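Local coordinates for putative diflavin flavoprotein A 3 (Synechocystis sp., PDB 6H0C) that probably carries electrons from NADH to oxygen, reducing it to water, with this chain forming its flavodiiron core of a metallo-beta-lactamase-like and a flavodoxin-like domain, at residues A[52-57]-A[90-95]; A[15-20]-A[41-46]; A[314-319]-A[349-354]; A[266-271]-A[377-382]. All coordinates share one frame; numbering follows the deposited sequence.

Contact 1: residues A[52-57]-A[90-95]; sequences FDPPGE and HTLKLL
P54 and T91 meet inside the metallo-beta-lactamase-like domain, where the loop that leaves strand 49-52 settles on helix 86-98. The buried end is tight. The P54 ring crosses the side chains of both L92 and L95 at about a right angle, and its CG comes to 3.5 Å from L95 CD2, a tight carbon-carbon approach. L92 CD2 lies a little farther from the same CG, at 4.1 Å, while CB of P54 faces T91 CG2 at 3.8 Å. V79 and F63 add their side chains to P54 from strand 78-80 and helix 60-70. At the solvent side E57 and H90 pack more loosely. With CG anti to the backbone N (chi1 180°), the H90 imidazole lies where E57 can cross it at about a right angle. E57 CG is 3.7 Å from H90 CB, and OE1 stands 3.9 Å above one face of the imidazole, displaced toward its rim, with carboxylate and ring planes 30° apart. Between these two ends the loop is tied to the helix by a short hydrogen bond of 2.5 Å from T91 OG1 to P55 O, the donor tilted 17° from the carbonyl plane.

Contact 2: residues A[15-20]-A[41-46]; sequences TVFRSR and SYLISA
Y42 lies beside V16 on one face of an antiparallel strand pair, both side chains pointing the same way. V16 and Y42 form a non-hydrogen-bonded pair, flanked by the hydrogen-bonded pairs T15-L43 and F17-S41. Starting from the backbone, Y42 CB sits 4.0 Å from T15 O. Farther out, CD2 is 3.7 Å from V16 CG2, and CE2 closes on the same methyl to 3.4 Å. CZ is again a little farther off, and at the tip OH is hydrogen-bonded to P227 O outside the pair, which gives the buried hydroxyl a partner. V16 presents that methyl because CG2 is anti to its backbone N, leaving CG1 between N and the carbonyl carbon (chi1 68°). On the other face, F17 and L43 also run side by side, with F17 CE2 4.0 Å from L43 CB. F17 N is hydrogen-bonded to S41 O at 2.8 Å. At the T15 end a water gives a proton to L43 O and is also hydrogen-bonded to T15 OG1. The pair lies in the mixed sheet of the metallo-beta-lactamase-like domain: F63 and L67 of helix 60-70 cover F17, F169 meets the Y42 ring edge-to-face, and strand 4-11 pairs with the far edge of strand 14-21.

Contact 3: residues A[314-319]-A[349-354]; sequences SPTLGG and GWSGEA
T316 lies against the first turn of helix 353-364, its OG1 overlapping the backbone and CB of A354. OG1 is anti to its own carbonyl carbon (chi1 -59°) and accepts a hydrogen bond from A354 N, 3.1 Å long with an angle of 151° at the hydrogen. Because G352 holds the N-cap position, this hydroxyl serves an amide at the start of the helix, where no preceding turn supplies a carbonyl. The fit is close: A354 CB is 3.2 Å from T316 OG1 and 3.1 Å from P315 O. The same carbonyl accepts a 2.8 Å hydrogen bond from S314 OG, in its plane and on a lone pair. Behind OG1, the CB of T316 rests 3.5 Å from S351 O. Farther along the loop G319 O reaches E353 CB at 3.3 Å. A water bound to G349 N and another bound to G319 N lie between the two segments. The contact joins two loops at the C-terminal edge of the parallel sheet of the flavodoxin-like domain, the edge where flavodoxins bind FMN: one leads from strand 309-313 toward helix 323-335, the other from strand 341-348 into helix 353-364.

Contact 4: residues A[266-271]-A[377-382]; sequences YGNTST and KFKPTD
F378 and N268 approach where strand 368-377 gives way to loop, with the F378 carbonyl O 4.1 Å from N268 ND2. The phenyl ring, which is poorly ordered, starts out away from the helix. K379 follows and touches lightly: its CG is 4.0 Å from N268 OD1, after which the chain bends at chi3 and takes no further part in the contact. P380 does most of the packing. Its CD lies 3.2 Å from N268 OD1, the two side chains crossing obliquely, and N268 CB is also near this carbon, at 4.1 Å. N268 CG is anti to its carbonyl carbon (chi1 -76°), which places CG 3.5 Å from P380 CD. This residue opens helix 268-281 of the flavodoxin-like domain, the first helix after strand 257-262, with G267 at its N-cap; in flavodoxins the corresponding loop and helix start hold the FMN phosphate. One turn on, T271 CG2 lies a looser 4.4 Å from P380 CG, with the T271 backbone N bonded back to G267 O. After P380 the chain draws away from the helix: T381 takes the N-cap position of helix 382-404, and its N is hydrogen-bonded to T384 OG1.

The contacts fall into two pairs, one in each domain. Contacts 2 and 1 come in series along the chain in the metallo-beta-lactamase-like domain, their centres 13 Å apart. They touch through neighbouring strands 37-45 and 49-52, probably by a hydrogen bond from F52 N to Y42 O (2.7 Å). Contacts 3 and 4 belong to the flavodoxin-like domain and are also 13 Å apart between centres, with contact 3 nested inside the loop that contact 4 closes; T269 CG2 packs on S314 N at 3.6 Å. Contacts 2 and 3 lie on opposite sides of the chain's centre, whereas contacts 1 and 4, about 5 Å apart between nearest atoms, mark where the two domains of the flavodiiron core come together.

Contact 1: residues A[52-57]-A[90-95]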
loop_
_atom_site.group_PDB
_atom_site.type_symbol
_atom_site.label_atom_id
_atom_site.label_comp_id
_atom_site.label_asym_id
_atom_site.label_seq_id
_atom_site.Cartn_x
_atom_site.Cartn_y
_atom_site.Cartn_z
ATOM N N PHE A 52 2.418 4.348 -17.098
ATOM C CA PHE A 52 2.119 4.248 -15.666
ATOM C C PHE A 52 2.513 2.894 -15.076
ATOM O O PHE A 52 2.072 1.852 -15.567
ATOM C CB PHE A 52 0.624 4.442 -15.395
ATOM C CG PHE A 52 0.095 5.828 -15.692
ATOM C CD1 PHE A 52 -0.209 6.703 -14.652
ATOM C CD2 PHE A 52 -0.160 6.234 -17.005
ATOM C CE1 PHE A 52 -0.739 7.963 -14.914
ATOM C CE2 PHE A 52 -0.688 7.495 -17.276
ATOM C CZ PHE A 52 -0.979 8.359 -16.227
ATOM N N ASP A 53 3.321 2.914 -14.017
ATOM C CA ASP A 53 3.455 1.760 -13.128
ATOM C C ASP A 53 3.831 0.427 -13.767
ATOM O O ASP A 53 3.018 -0.508 -13.773
ATOM C CB ASP A 53 2.145 1.558 -12.379
ATOM C CG ASP A 53 1.776 2.754 -11.541
ATOM O OD1 ASP A 53 2.645 3.211 -10.768
ATOM O OD2 ASP A 53 0.626 3.239 -11.664
ATOM N N PRO A 54 5.063 0.320 -14.285
ATOM C CA PRO A 54 5.550 -1.020 -14.626
ATOM C C PRO A 54 5.334 -1.945 -13.444
ATOM O O PRO A 54 5.397 -1.493 -12.301
ATOM C CB PRO A 54 7.042 -0.809 -14.895
ATOM C CG PRO A 54 7.172 0.643 -15.223
ATOM C CD PRO A 54 6.088 1.361 -14.467
ATOM N N PRO A 55 5.065 -3.222 -13.711
ATOM C CA PRO A 55 4.820 -4.218 -12.653
ATOM C C PRO A 55 6.100 -4.606 -11.891
ATOM O O PRO A 55 7.198 -4.245 -12.312
ATOM C CB PRO A 55 4.260 -5.414 -13.429
ATOM C CG PRO A 55 4.938 -5.308 -14.783
ATOM C CD PRO A 55 5.097 -3.820 -15.057
ATOM N N GLY A 56 5.955 -5.337 -10.791
ATOM C CA GLY A 56 7.095 -5.745 -9.988
ATOM C C GLY A 56 7.894 -6.942 -10.492
ATOM O O GLY A 56 7.699 -7.406 -11.617
ATOM N N GLU A 57 8.778 -7.449 -9.629
ATOM C CA GLU A 57 9.789 -8.452 -9.990
ATOM C C GLU A 57 9.244 -9.723 -10.626
ATOM O O GLU A 57 9.886 -10.290 -11.509
ATOM C CB GLU A 57 10.610 -8.863 -8.761
ATOM C CG GLU A 57 11.144 -7.720 -7.918
ATOM C CD GLU A 57 12.190 -8.181 -6.906
ATOM O OE1 GLU A 57 13.127 -8.904 -7.317
ATOM O OE2 GLU A 57 12.072 -7.819 -5.708
ATOM N N HIS A 90 13.005 -2.694 -9.073
ATOM C CA HIS A 90 13.732 -3.716 -9.814
ATOM C C HIS A 90 13.401 -3.668 -11.311
ATOM O O HIS A 90 14.300 -3.650 -12.156
ATOM C CB HIS A 90 13.412 -5.089 -9.242
ATOM C CG HIS A 90 14.107 -6.209 -9.943
ATOM N ND1 HIS A 90 13.530 -6.906 -10.983
ATOM C CD2 HIS A 90 15.334 -6.751 -9.758
ATOM C CE1 HIS A 90 14.367 -7.837 -11.400
ATOM N NE2 HIS A 90 15.473 -7.757 -10.681
ATOM N N THR A 91 12.106 -3.643 -11.627
ATOM C CA THR A 91 11.646 -3.509 -13.006
ATOM C C THR A 91 12.084 -2.187 -13.618
ATOM O O THR A 91 12.459 -2.122 -14.795
ATOM C CB THR A 91 10.117 -3.598 -13.099
ATOM O OG1 THR A 91 9.671 -4.817 -12.493
ATOM C CG2 THR A 91 9.668 -3.546 -14.556
ATOM N N LEU A 92 12.021 -1.130 -12.815
ATOM C CA LEU A 92 12.426 0.193 -13.277
ATOM C C LEU A 92 13.866 0.220 -13.765
ATOM O O LEU A 92 14.151 0.858 -14.774
ATOM C CB LEU A 92 12.254 1.232 -12.174
ATOM C CG LEU A 92 10.845 1.772 -12.011
ATOM C CD1 LEU A 92 10.822 2.754 -10.854
ATOM C CD2 LEU A 92 10.381 2.423 -13.311
ATOM N N LYS A 93 14.767 -0.452 -13.048
ATOM C CA LYS A 93 16.182 -0.485 -13.437
ATOM C C LYS A 93 16.345 -0.967 -14.876
ATOM O O LYS A 93 17.109 -0.395 -15.654
ATOM C CB LYS A 93 17.000 -1.387 -12.508
ATOM C CG LYS A 93 17.254 -0.844 -11.106
ATOM C CD LYS A 93 17.982 -1.890 -10.245
ATOM C CE LYS A 93 17.563 -1.823 -8.772
ATOM N NZ LYS A 93 18.080 -2.971 -7.964
ATOM N N LEU A 94 15.623 -2.024 -15.230
ATOM C CA LEU A 94 15.721 -2.572 -16.573
ATOM C C LEU A 94 15.062 -1.642 -17.578
ATOM O O LEU A 94 15.661 -1.297 -18.589
ATOM C CB LEU A 94 15.084 -3.959 -16.643
ATOM C CG LEU A 94 15.069 -4.566 -18.044
ATOM C CD1 LEU A 94 16.487 -4.697 -18.566
ATOM C CD2 LEU A 94 14.354 -5.909 -18.046
ATOM N N LEU A 95 13.827 -1.236 -17.295
ATOM C CA LEU A 95 13.077 -0.368 -18.200
ATOM C C LEU A 95 13.821 0.933 -18.529
ATOM O O LEU A 95 13.863 1.377 -19.681
ATOM C CB LEU A 95 11.708 -0.040 -17.594
ATOM C CG LEU A 95 10.809 0.854 -18.445
ATOM C CD1 LEU A 95 10.505 0.144 -19.742
ATOM C CD2 LEU A 95 9.528 1.199 -17.712
#

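Contact 2: residues A[15-20]-A[41-46]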
loop_
_atom_site.group_PDB
_atom_site.type_symbol
_atom_site.label_atom_id
_atom_site.label_comp_id
_atom_site.label_asym_id
_atom_site.label_seq_id
_atom_site.Cartn_x
_atom_site.Cartn_y
_atom_site.Cartn_z
ATOM N N THR A 15 -3.930 2.590 -23.455
ATOM C CA THR A 15 -3.900 1.138 -23.439
ATOM C C THR A 15 -3.558 0.617 -22.047
ATOM O O THR A 15 -2.723 1.205 -21.354
ATOM C CB THR A 15 -2.868 0.608 -24.443
ATOM O OG1 THR A 15 -3.088 1.234 -25.716
ATOM C CG2 THR A 15 -2.965 -0.911 -24.577
ATOM N N VAL A 16 -4.205 -0.472 -21.632
ATOM C CA VAL A 16 -3.802 -1.150 -20.396
ATOM C C VAL A 16 -3.001 -2.427 -20.688
ATOM O O VAL A 16 -3.278 -3.168 -21.638
ATOM C CB VAL A 16 -5.005 -1.511 -19.503
ATOM C CG1 VAL A 16 -5.859 -2.582 -20.162
ATOM C CG2 VAL A 16 -4.517 -1.997 -18.152
ATOM N N PHE A 17 -1.977 -2.648 -19.878
ATOM C CA PHE A 17 -1.204 -3.883 -19.909
ATOM C C PHE A 17 -1.411 -4.566 -18.570
ATOM O O PHE A 17 -0.839 -4.129 -17.569
ATOM C CB PHE A 17 0.296 -3.611 -20.135
ATOM C CG PHE A 17 0.630 -3.061 -21.494
ATOM C CD1 PHE A 17 1.261 -3.857 -22.437
ATOM C CD2 PHE A 17 0.330 -1.749 -21.826
ATOM C CE1 PHE A 17 1.577 -3.359 -23.702
ATOM C CE2 PHE A 17 0.641 -1.243 -23.086
ATOM C CZ PHE A 17 1.268 -2.055 -24.026
ATOM N N ARG A 18 -2.236 -5.606 -18.522
ATOM C CA ARG A 18 -2.468 -6.293 -17.254
ATOM C C ARG A 18 -1.547 -7.504 -17.133
ATOM O O ARG A 18 -1.745 -8.510 -17.814
ATOM C CB ARG A 18 -3.937 -6.722 -17.107
ATOM C CG ARG A 18 -4.941 -5.592 -17.336
ATOM C CD ARG A 18 -6.245 -5.829 -16.594
ATOM N NE ARG A 18 -6.822 -7.134 -16.904
ATOM C CZ ARG A 18 -7.579 -7.836 -16.064
ATOM N NH1 ARG A 18 -8.054 -9.022 -16.431
ATOM N NH2 ARG A 18 -7.862 -7.352 -14.854
ATOM N N SER A 19 -0.531 -7.397 -16.280
ATOM C CA SER A 19 0.290 -8.557 -15.939
ATOM C C SER A 19 -0.517 -9.449 -15.007
ATOM O O SER A 19 -0.846 -9.052 -13.883
ATOM C CB SER A 19 1.602 -8.135 -15.288
ATOM O OG SER A 19 2.365 -7.341 -16.181
ATOM N N ARG A 20 -0.847 -10.650 -15.472
ATOM C CA ARG A 20 -1.789 -11.484 -14.744
ATOM C C ARG A 20 -1.120 -12.706 -14.137
ATOM O O ARG A 20 -0.271 -13.335 -14.769
ATOM C CB ARG A 20 -2.935 -11.914 -15.669
ATOM C CG ARG A 20 -3.625 -10.757 -16.392
ATOM C CD ARG A 20 -4.885 -11.217 -17.121
ATOM N NE ARG A 20 -4.590 -12.253 -18.104
ATOM C CZ ARG A 20 -5.490 -13.103 -18.588
ATOM N NH1 ARG A 20 -6.751 -13.040 -18.173
ATOM N NH2 ARG A 20 -5.129 -14.019 -19.483
ATOM N N SER A 41 -0.474 -1.834 -15.735
ATOM C CA SER A 41 0.291 -0.705 -16.264
ATOM C C SER A 41 -0.507 -0.027 -17.366
ATOM O O SER A 41 -1.256 -0.686 -18.082
ATOM C CB SER A 41 1.639 -1.162 -16.819
ATOM O OG SER A 41 2.273 -2.085 -15.949
ATOM N N TYR A 42 -0.340 1.281 -17.521
ATOM C CA TYR A 42 -1.116 2.030 -18.513
ATOM C C TYR A 42 -0.223 2.866 -19.422
ATOM O O TYR A 42 0.754 3.474 -18.983
ATOM C CB TYR A 42 -2.143 2.929 -17.819
ATOM C CG TYR A 42 -3.080 2.161 -16.911
ATOM C CD1 TYR A 42 -2.755 1.943 -15.571
ATOM C CD2 TYR A 42 -4.282 1.631 -17.392
ATOM C CE1 TYR A 42 -3.601 1.235 -14.730
ATOM C CE2 TYR A 42 -5.140 0.915 -16.551
ATOM C CZ TYR A 42 -4.787 0.722 -15.223
ATOM O OH TYR A 42 -5.622 0.028 -14.379
ATOM N N LEU A 43 -0.566 2.883 -20.702
ATOM C CA LEU A 43 0.176 3.661 -21.677
ATOM C C LEU A 43 -0.724 4.709 -22.329
ATOM O O LEU A 43 -1.736 4.370 -22.956
ATOM C CB LEU A 43 0.773 2.741 -22.736
ATOM C CG LEU A 43 1.700 3.397 -23.746
ATOM C CD1 LEU A 43 2.962 3.869 -23.056
ATOM C CD2 LEU A 43 2.021 2.402 -24.835
ATOM N N ILE A 44 -0.380 5.978 -22.135
ATOM C CA ILE A 44 -0.990 7.050 -22.902
ATOM C C ILE A 44 -0.001 7.493 -23.962
ATOM O O ILE A 44 1.100 7.953 -23.658
ATOM C CB ILE A 44 -1.382 8.263 -22.049
ATOM C CG1 ILE A 44 -2.305 7.858 -20.902
ATOM C CG2 ILE A 44 -2.076 9.312 -22.914
ATOM C CD1 ILE A 44 -2.661 9.016 -19.984
ATOM N N SER A 45 -0.394 7.345 -25.216
ATOM C CA SER A 45 0.495 7.681 -26.303
ATOM C C SER A 45 -0.099 8.799 -27.146
ATOM O O SER A 45 -0.885 8.552 -28.052
ATOM C CB SER A 45 0.765 6.448 -27.153
ATOM O OG SER A 45 1.781 6.722 -28.096
ATOM N N ALA A 46 0.267 10.033 -26.830
ATOM C CA ALA A 46 -0.235 11.182 -27.573
ATOM C C ALA A 46 0.942 11.897 -28.191
ATOM O O ALA A 46 1.839 11.241 -28.720
ATOM C CB ALA A 46 -1.016 12.106 -26.673
HETATM O O HOH W 1 -1.609 3.660 -25.751
HETATM O O HOH W 2 1.577 -4.899 -16.440
#

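Contact 3: residues A[314-319]-A[349-354]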
loop_
_atom_site.group_PDB
_atom_site.type_symbol
_atom_site.label_atom_id
_atom_site.label_comp_id
_atom_site.label_asym_id
_atom_site.label_seq_id
_atom_site.Cartn_x
_atom_site.Cartn_y
_atom_site.Cartn_z
ATOM N N SER A 314 9.085 -4.335 14.651
ATOM C CA SER A 314 10.413 -3.853 14.281
ATOM C C SER A 314 11.325 -4.965 13.782
ATOM O O SER A 314 11.349 -6.055 14.350
ATOM C CB SER A 314 11.070 -3.142 15.480
ATOM O OG SER A 314 12.383 -2.705 15.178
ATOM N N PRO A 315 12.087 -4.686 12.714
ATOM C CA PRO A 315 13.211 -5.550 12.352
ATOM C C PRO A 315 14.408 -5.241 13.250
ATOM O O PRO A 315 14.341 -4.332 14.088
ATOM C CB PRO A 315 13.498 -5.160 10.906
ATOM C CG PRO A 315 13.169 -3.686 10.878
ATOM C CD PRO A 315 11.972 -3.524 11.810
ATOM N N THR A 316 15.494 -5.982 13.072
ATOM C CA THR A 316 16.727 -5.688 13.785
ATOM C C THR A 316 17.835 -5.390 12.782
ATOM O O THR A 316 18.100 -6.186 11.875
ATOM C CB THR A 316 17.135 -6.844 14.699
ATOM O OG1 THR A 316 16.086 -7.082 15.648
ATOM C CG2 THR A 316 18.431 -6.504 15.442
ATOM N N LEU A 317 18.458 -4.227 12.931
ATOM C CA LEU A 317 19.468 -3.775 11.983
ATOM C C LEU A 317 20.759 -3.482 12.728
ATOM O O LEU A 317 20.847 -2.505 13.472
ATOM C CB LEU A 317 18.988 -2.536 11.217
ATOM C CG LEU A 317 17.647 -2.675 10.482
ATOM C CD1 LEU A 317 17.241 -1.363 9.818
ATOM C CD2 LEU A 317 17.672 -3.811 9.462
ATOM N N GLY A 318 21.754 -4.341 12.534
ATOM C CA GLY A 318 23.000 -4.228 13.266
ATOM C C GLY A 318 22.804 -4.353 14.764
ATOM O O GLY A 318 23.391 -3.602 15.542
ATOM N N GLY A 319 21.969 -5.301 15.174
ATOM C CA GLY A 319 21.728 -5.545 16.585
ATOM C C GLY A 319 20.790 -4.562 17.263
ATOM O O GLY A 319 20.543 -4.665 18.465
ATOM N N GLY A 349 16.814 -12.022 11.080
ATOM C CA GLY A 349 17.662 -13.043 10.513
ATOM C C GLY A 349 18.113 -13.961 11.620
ATOM O O GLY A 349 17.411 -14.901 11.999
ATOM N N TRP A 350 19.281 -13.675 12.166
ATOM C CA TRP A 350 19.812 -14.522 13.216
ATOM C C TRP A 350 19.869 -13.782 14.550
ATOM O O TRP A 350 20.150 -14.379 15.590
ATOM C CB TRP A 350 21.193 -15.058 12.820
ATOM C CG TRP A 350 22.089 -14.078 12.091
ATOM C CD1 TRP A 350 22.534 -12.870 12.553
ATOM C CD2 TRP A 350 22.680 -14.253 10.794
ATOM N NE1 TRP A 350 23.351 -12.277 11.617
ATOM C CE2 TRP A 350 23.458 -13.105 10.530
ATOM C CE3 TRP A 350 22.621 -15.262 9.828
ATOM C CZ2 TRP A 350 24.174 -12.942 9.343
ATOM C CZ3 TRP A 350 23.332 -15.098 8.651
ATOM C CH2 TRP A 350 24.098 -13.945 8.419
ATOM N N SER A 351 19.581 -12.485 14.516
ATOM C CA SER A 351 19.525 -11.692 15.738
ATOM C C SER A 351 18.217 -10.902 15.803
ATOM O O SER A 351 17.837 -10.240 14.835
ATOM C CB SER A 351 20.727 -10.751 15.823
ATOM O OG SER A 351 20.589 -9.667 14.921
ATOM N N GLY A 352 17.529 -10.979 16.939
ATOM C CA GLY A 352 16.268 -10.278 17.116
ATOM C C GLY A 352 16.249 -9.358 18.326
ATOM O O GLY A 352 15.263 -9.297 19.061
ATOM N N GLU A 353 17.342 -8.631 18.524
ATOM C CA GLU A 353 17.515 -7.790 19.705
ATOM C C GLU A 353 16.530 -6.626 19.773
ATOM O O GLU A 353 16.190 -6.175 20.858
ATOM C CB GLU A 353 18.942 -7.250 19.761
ATOM C CG GLU A 353 20.000 -8.311 20.075
ATOM C CD GLU A 353 20.488 -9.072 18.846
ATOM O OE1 GLU A 353 21.366 -9.952 19.004
ATOM O OE2 GLU A 353 20.002 -8.788 17.728
ATOM N N ALA A 354 16.075 -6.135 18.624
ATOM C CA ALA A 354 15.099 -5.041 18.613
ATOM C C ALA A 354 13.806 -5.450 19.329
ATOM O O ALA A 354 13.217 -4.666 20.079
ATOM C CB ALA A 354 14.810 -4.599 17.182
HETATM O O HOH W 3 18.243 -9.435 11.937
HETATM O O HOH W 4 21.285 -7.141 12.903
#

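Contact 4: residues A[266-271]-A[377-382]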
loop_
_atom_site.group_PDB
_atom_site.type_symbol
_atom_site.label_atom_id
_atom_site.label_comp_id
_atom_site.label_asym_id
_atom_site.label_seq_id
_atom_site.Cartn_x
_atom_site.Cartn_y
_atom_site.Cartn_z
ATOM N N TYR A 266 7.616 -1.623 3.618
ATOM C CA TYR A 266 7.878 -2.802 2.815
ATOM C C TYR A 266 8.917 -3.661 3.537
ATOM O O TYR A 266 9.866 -3.135 4.109
ATOM C CB TYR A 266 8.338 -2.381 1.401
ATOM C CG TYR A 266 8.536 -3.526 0.424
ATOM C CD1 TYR A 266 7.449 -4.143 -0.193
ATOM C CD2 TYR A 266 9.815 -3.990 0.117
ATOM C CE1 TYR A 266 7.635 -5.193 -1.082
ATOM C CE2 TYR A 266 10.010 -5.031 -0.764
ATOM C CZ TYR A 266 8.921 -5.630 -1.363
ATOM O OH TYR A 266 9.127 -6.670 -2.243
ATOM N N GLY A 267 8.720 -4.976 3.548
ATOM C CA GLY A 267 9.621 -5.871 4.261
ATOM C C GLY A 267 8.874 -6.899 5.089
ATOM O O GLY A 267 7.650 -6.823 5.236
ATOM N N ASN A 268 9.602 -7.862 5.643
ATOM C CA ASN A 268 8.951 -8.940 6.385
ATOM C C ASN A 268 8.151 -8.452 7.591
ATOM O O ASN A 268 7.075 -8.980 7.875
ATOM C CB ASN A 268 9.982 -9.975 6.830
ATOM C CG ASN A 268 10.424 -10.871 5.690
ATOM O OD1 ASN A 268 9.703 -11.041 4.715
ATOM N ND2 ASN A 268 11.608 -11.448 5.810
ATOM N N THR A 269 8.670 -7.450 8.297
ATOM C CA THR A 269 7.979 -6.933 9.473
ATOM C C THR A 269 6.682 -6.272 9.045
ATOM O O THR A 269 5.667 -6.377 9.732
ATOM C CB THR A 269 8.834 -5.927 10.259
ATOM O OG1 THR A 269 9.933 -6.612 10.878
ATOM C CG2 THR A 269 7.996 -5.279 11.334
ATOM N N SER A 270 6.713 -5.604 7.896
ATOM C CA SER A 270 5.512 -4.967 7.375
ATOM C C SER A 270 4.450 -6.006 7.034
ATOM O O SER A 270 3.271 -5.816 7.325
ATOM C CB SER A 270 5.827 -4.133 6.143
ATOM O OG SER A 270 4.616 -3.718 5.528
ATOM N N THR A 271 4.873 -7.103 6.414
ATOM C CA THR A 271 3.969 -8.210 6.114
ATOM C C THR A 271 3.266 -8.717 7.387
ATOM O O THR A 271 2.052 -8.931 7.393
ATOM C CB THR A 271 4.732 -9.354 5.429
ATOM O OG1 THR A 271 5.287 -8.864 4.202
ATOM C CG2 THR A 271 3.811 -10.528 5.133
ATOM N N LYS A 377 11.334 -15.847 12.469
ATOM C CA LYS A 377 12.659 -15.977 11.859
ATOM C C LYS A 377 12.580 -16.215 10.339
ATOM O O LYS A 377 11.923 -17.149 9.867
ATOM C CB LYS A 377 13.453 -17.097 12.537
ATOM C CG LYS A 377 14.933 -16.756 12.773
ATOM C CD LYS A 377 15.667 -17.933 13.425
ATOM C CE LYS A 377 17.146 -17.660 13.624
ATOM N NZ LYS A 377 17.843 -18.862 14.173
ATOM N N PHE A 378 13.263 -15.343 9.597
ATOM C CA PHE A 378 13.245 -15.307 8.131
ATOM C C PHE A 378 11.826 -15.152 7.571
ATOM O O PHE A 378 10.938 -14.634 8.245
ATOM C CB PHE A 378 13.916 -16.554 7.542
ATOM C CG PHE A 378 14.516 -16.329 6.171
ATOM C CD1 PHE A 378 14.805 -15.043 5.730
ATOM C CD2 PHE A 378 14.769 -17.397 5.319
ATOM C CE1 PHE A 378 15.350 -14.828 4.474
ATOM C CE2 PHE A 378 15.312 -17.188 4.061
ATOM C CZ PHE A 378 15.603 -15.902 3.638
ATOM N N LYS A 379 11.626 -15.611 6.338
ATOM C CA LYS A 379 10.440 -15.267 5.555
ATOM C C LYS A 379 9.146 -15.866 6.099
ATOM O O LYS A 379 9.055 -17.067 6.337
ATOM C CB LYS A 379 10.627 -15.702 4.099
ATOM C CG LYS A 379 10.141 -14.668 3.086
ATOM C CD LYS A 379 10.218 -15.189 1.654
ATOM C CE LYS A 379 9.414 -16.473 1.488
ATOM N NZ LYS A 379 9.379 -16.952 0.077
ATOM N N PRO A 380 8.130 -15.015 6.285
ATOM C CA PRO A 380 6.813 -15.444 6.758
ATOM C C PRO A 380 6.212 -16.494 5.842
ATOM O O PRO A 380 6.452 -16.450 4.637
ATOM C CB PRO A 380 5.986 -14.158 6.716
ATOM C CG PRO A 380 6.995 -13.060 6.773
ATOM C CD PRO A 380 8.189 -13.564 6.042
ATOM N N THR A 381 5.448 -17.423 6.409
ATOM C CA THR A 381 4.747 -18.430 5.620
ATOM C C THR A 381 3.250 -18.270 5.792
ATOM O O THR A 381 2.795 -17.367 6.494
ATOM C CB THR A 381 5.136 -19.857 6.027
ATOM O OG1 THR A 381 4.579 -20.150 7.316
ATOM C CG2 THR A 381 6.652 -20.008 6.070
ATOM N N ASP A 382 2.491 -19.158 5.162
ATOM C CA ASP A 382 1.036 -19.129 5.266
ATOM C C ASP A 382 0.580 -19.176 6.720
ATOM O O ASP A 382 -0.290 -18.411 7.133
ATOM C CB ASP A 382 0.424 -20.295 4.496
ATOM C CG ASP A 382 -0.966 -19.988 3.989
ATOM O OD1 ASP A 382 -1.541 -18.961 4.411
ATOM O OD2 ASP A 382 -1.482 -20.776 3.166
#